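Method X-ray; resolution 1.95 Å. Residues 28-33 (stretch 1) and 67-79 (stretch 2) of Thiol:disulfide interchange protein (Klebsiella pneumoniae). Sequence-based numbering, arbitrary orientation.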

# COMPACT_ATOMS: atom_id res chain seq x y z
N PHE A 28 -4.20 -0.13 1.20
CA PHE A 28 -4.13 -1.58 1.35
C PHE A 28 -3.89 -2.15 -0.05
O PHE A 28 -4.54 -1.75 -1.01
CB PHE A 28 -5.37 -2.13 2.05
CG PHE A 28 -5.50 -1.74 3.51
CD1 PHE A 28 -4.81 -2.43 4.49
CD2 PHE A 28 -6.35 -0.72 3.90
CE1 PHE A 28 -4.94 -2.09 5.83
CE2 PHE A 28 -6.48 -0.37 5.24
CZ PHE A 28 -5.77 -1.06 6.20
N PHE A 29 -2.92 -3.05 -0.17
CA PHE A 29 -2.60 -3.58 -1.47
C PHE A 29 -2.14 -5.03 -1.36
O PHE A 29 -1.92 -5.57 -0.28
CB PHE A 29 -1.49 -2.72 -2.10
CG PHE A 29 -0.11 -3.03 -1.60
CD1 PHE A 29 0.34 -2.55 -0.38
CD2 PHE A 29 0.75 -3.82 -2.35
CE1 PHE A 29 1.61 -2.85 0.08
CE2 PHE A 29 2.02 -4.12 -1.89
CZ PHE A 29 2.45 -3.63 -0.68
N SER A 30 -2.01 -5.66 -2.53
CA SER A 30 -1.54 -7.01 -2.65
C SER A 30 -0.60 -7.06 -3.85
O SER A 30 -0.91 -6.52 -4.92
CB SER A 30 -2.67 -7.99 -2.79
OG SER A 30 -2.17 -9.29 -3.03
N PHE A 31 0.55 -7.72 -3.67
CA PHE A 31 1.48 -7.83 -4.77
C PHE A 31 0.88 -8.70 -5.89
O PHE A 31 1.44 -8.73 -6.96
CB PHE A 31 2.83 -8.37 -4.30
CG PHE A 31 3.71 -7.37 -3.60
CD1 PHE A 31 4.38 -6.40 -4.32
CD2 PHE A 31 3.90 -7.42 -2.23
CE1 PHE A 31 5.21 -5.49 -3.69
CE2 PHE A 31 4.73 -6.52 -1.59
CZ PHE A 31 5.37 -5.54 -2.32
N TYR A 32 -0.22 -9.41 -5.61
CA TYR A 32 -0.92 -10.28 -6.60
C TYR A 32 -1.95 -9.49 -7.43
O TYR A 32 -2.41 -9.95 -8.48
CB TYR A 32 -1.76 -11.37 -5.93
CG TYR A 32 -1.05 -12.56 -5.33
CD1 TYR A 32 -0.60 -12.55 -4.02
CD2 TYR A 32 -0.91 -13.74 -6.05
CE1 TYR A 32 0.01 -13.65 -3.46
CE2 TYR A 32 -0.30 -14.85 -5.50
CZ TYR A 32 0.16 -14.81 -4.20
OH TYR A 32 0.77 -15.90 -3.65
N CYS A 33 -2.33 -8.31 -6.92
CA CYS A 33 -3.39 -7.47 -7.50
C CYS A 33 -2.87 -6.63 -8.68
O CYS A 33 -1.97 -5.82 -8.52
CB CYS A 33 -3.96 -6.57 -6.41
SG CYS A 33 -5.37 -5.55 -6.93
N MSE A 67 -4.53 -12.65 1.17
CA MSE A 67 -4.69 -12.83 -0.27
C MSE A 67 -3.57 -13.68 -0.85
O MSE A 67 -2.40 -13.37 -0.68
CB MSE A 67 -4.74 -11.48 -1.00
CG MSE A 67 -6.08 -10.75 -0.81
SE MSE A 67 -6.05 -8.97 -1.66
CE MSE A 67 -5.79 -9.52 -3.53
N GLY A 68 -3.95 -14.78 -1.51
CA GLY A 68 -3.02 -15.71 -2.19
C GLY A 68 -2.14 -16.54 -1.26
O GLY A 68 -2.02 -16.26 -0.06
N PRO A 69 -1.51 -17.61 -1.78
CA PRO A 69 -0.62 -18.47 -0.98
C PRO A 69 0.56 -17.74 -0.31
O PRO A 69 0.86 -18.01 0.84
CB PRO A 69 -0.05 -19.50 -1.98
CG PRO A 69 -0.88 -19.38 -3.24
CD PRO A 69 -1.67 -18.10 -3.16
N LEU A 70 1.21 -16.82 -1.05
CA LEU A 70 2.40 -16.09 -0.56
C LEU A 70 2.04 -14.88 0.32
O LEU A 70 2.95 -14.26 0.91
CB LEU A 70 3.20 -15.60 -1.77
CG LEU A 70 3.90 -16.68 -2.60
CD1 LEU A 70 4.33 -16.14 -3.95
CD2 LEU A 70 5.09 -17.25 -1.84
N GLY A 71 0.75 -14.53 0.37
CA GLY A 71 0.27 -13.36 1.14
C GLY A 71 1.09 -13.09 2.40
O GLY A 71 1.71 -12.04 2.53
N PRO A 72 1.12 -14.03 3.38
CA PRO A 72 1.90 -13.84 4.60
C PRO A 72 3.40 -13.58 4.35
O PRO A 72 3.94 -12.62 4.87
CB PRO A 72 1.66 -15.15 5.37
CG PRO A 72 0.31 -15.61 4.87
CD PRO A 72 0.35 -15.29 3.39
N ALA A 73 4.05 -14.43 3.53
CA ALA A 73 5.49 -14.26 3.25
C ALA A 73 5.78 -12.85 2.72
O ALA A 73 6.80 -12.27 3.05
CB ALA A 73 5.97 -15.31 2.29
N LEU A 74 4.86 -12.35 1.88
CA LEU A 74 4.92 -11.03 1.25
C LEU A 74 4.72 -9.91 2.29
O LEU A 74 5.38 -8.90 2.19
CB LEU A 74 3.87 -10.97 0.14
CG LEU A 74 4.17 -11.82 -1.09
CD1 LEU A 74 2.93 -11.97 -1.97
CD2 LEU A 74 5.34 -11.25 -1.89
N THR A 75 3.79 -10.08 3.24
CA THR A 75 3.58 -9.05 4.28
C THR A 75 4.85 -8.94 5.12
O THR A 75 5.21 -7.88 5.58
CB THR A 75 2.33 -9.35 5.13
OG1 THR A 75 1.21 -9.43 4.25
CG2 THR A 75 2.05 -8.29 6.18
N GLU A 76 5.55 -10.08 5.27
CA GLU A 76 6.78 -10.13 5.99
C GLU A 76 7.88 -9.46 5.16
O GLU A 76 8.67 -8.68 5.68
CB GLU A 76 7.13 -11.58 6.32
CG GLU A 76 8.45 -11.74 7.04
CD GLU A 76 8.77 -13.19 7.37
OE1 GLU A 76 8.83 -14.00 6.43
OE2 GLU A 76 8.94 -13.49 8.56
N ALA A 77 7.91 -9.78 3.85
CA ALA A 77 8.93 -9.22 2.97
C ALA A 77 8.79 -7.69 2.90
O ALA A 77 9.80 -6.97 2.88
CB ALA A 77 8.83 -9.85 1.61
N TRP A 78 7.55 -7.20 2.91
CA TRP A 78 7.33 -5.74 2.82
C TRP A 78 7.83 -5.07 4.12
O TRP A 78 8.47 -4.00 4.08
CB TRP A 78 5.85 -5.47 2.49
CG TRP A 78 5.52 -4.05 2.15
CD1 TRP A 78 4.59 -3.27 2.75
CD2 TRP A 78 6.14 -3.23 1.14
NE1 TRP A 78 4.56 -2.03 2.18
CE2 TRP A 78 5.50 -1.97 1.19
CE3 TRP A 78 7.15 -3.44 0.19
CZ2 TRP A 78 5.85 -0.93 0.33
CZ3 TRP A 78 7.51 -2.39 -0.64
CH2 TRP A 78 6.86 -1.16 -0.57
N ALA A 79 7.56 -5.72 5.26
CA ALA A 79 7.98 -5.23 6.57
C ALA A 79 9.51 -5.17 6.66
O ALA A 79 10.07 -4.17 7.13
CB ALA A 79 7.38 -6.09 7.65
O HOH W 1 -1.35 -10.96 -0.62

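The most unusual feature of this contact is that its one direct hydrogen bond joins a backbone amide to a tyrosine hydroxyl used as acceptor. Leu70 N donates to Tyr32 OH over 2.8 Å, with an N-H...O angle of 160°, close to straight. A tyrosine suits the site because its long, rigid ring carries a polar atom out to the backbone of the other stretch while its ring carbons pack against Gly68 and Leu74. Pro69 N also lies near, 3.4 Å from Tyr32 OH, but a proline nitrogen has no hydrogen to share, so the approach is packing alone.

The backbones are not paired as strands. Stretch 1 leaves a strand at Phe29 and folds into a type I turn from Ser30 to Cys33, closed by Cys33 N donating to Ser30 O at 3.0 Å. Stretch 2 runs as a loop through Met67 and Gly68 before entering a helix. The backbones stay well apart even at their nearest CA pairs, with Ser30 CA 7.0 Å from Met67 CA and Tyr32 CA 7.3 Å from Gly68 CA, which leaves side chains to fill most of the gap.

Tyr32, with the largest covered area of these residues, lies against the loop. Gly68 CA sits over one face of its ring, 4.2 Å from the ring centroid and 25° off the normal, a CH-pi contact in which a slightly positive C-H meets the pi electrons. Glycine fits doubly here: a CB in ideal position would stand 2.5 Å from Tyr32 CE1, a clash, and the phi of 71° itself favours a residue without a side chain. Around the same ring, Leu74 CD1 comes within 3.7 Å of Tyr32 CE1, and Pro69 CD within 3.9 Å of Tyr32 CZ, so apolar carbon meets the ring at two further points.

Ser30 has a different task. Its hydroxyl, in the t rotamer, accepts from Tyr32 N (Tyr32 N to Ser30 OG, 3.2 Å) and so braces the turn from within. The same Ser30 OG donates to a water at 3.0 Å, and that water donates to Met67 O at 2.6 Å, bridging the stretches where no direct polar contact spans them. Residue 67 is selenomethionine; its flexible chain brings Met67 CE to 3.6 Å from Ser30 CB.

Farther along the helix the contact becomes aromatic. Leu74 and Trp78 are four residues apart, about one helical turn, and both direct their CA-to-CB bonds toward stretch 1. Phe29 points its edge at the face of the Trp78 five-membered ring, with centroids 5.1 Å apart and planes at 78°. Phe31 makes an offset edge-to-face pair with the six-membered ring, at 5.7 Å between centroids and 76° between planes. In both, the positive rim of a phenylalanine meets indole pi electrons, and the wide indole has room for two partners. Phe31 CD2 also meets Leu74 CD2 at 4.1 Å, joining the aromatic cluster to the aliphatic packing beside Tyr32.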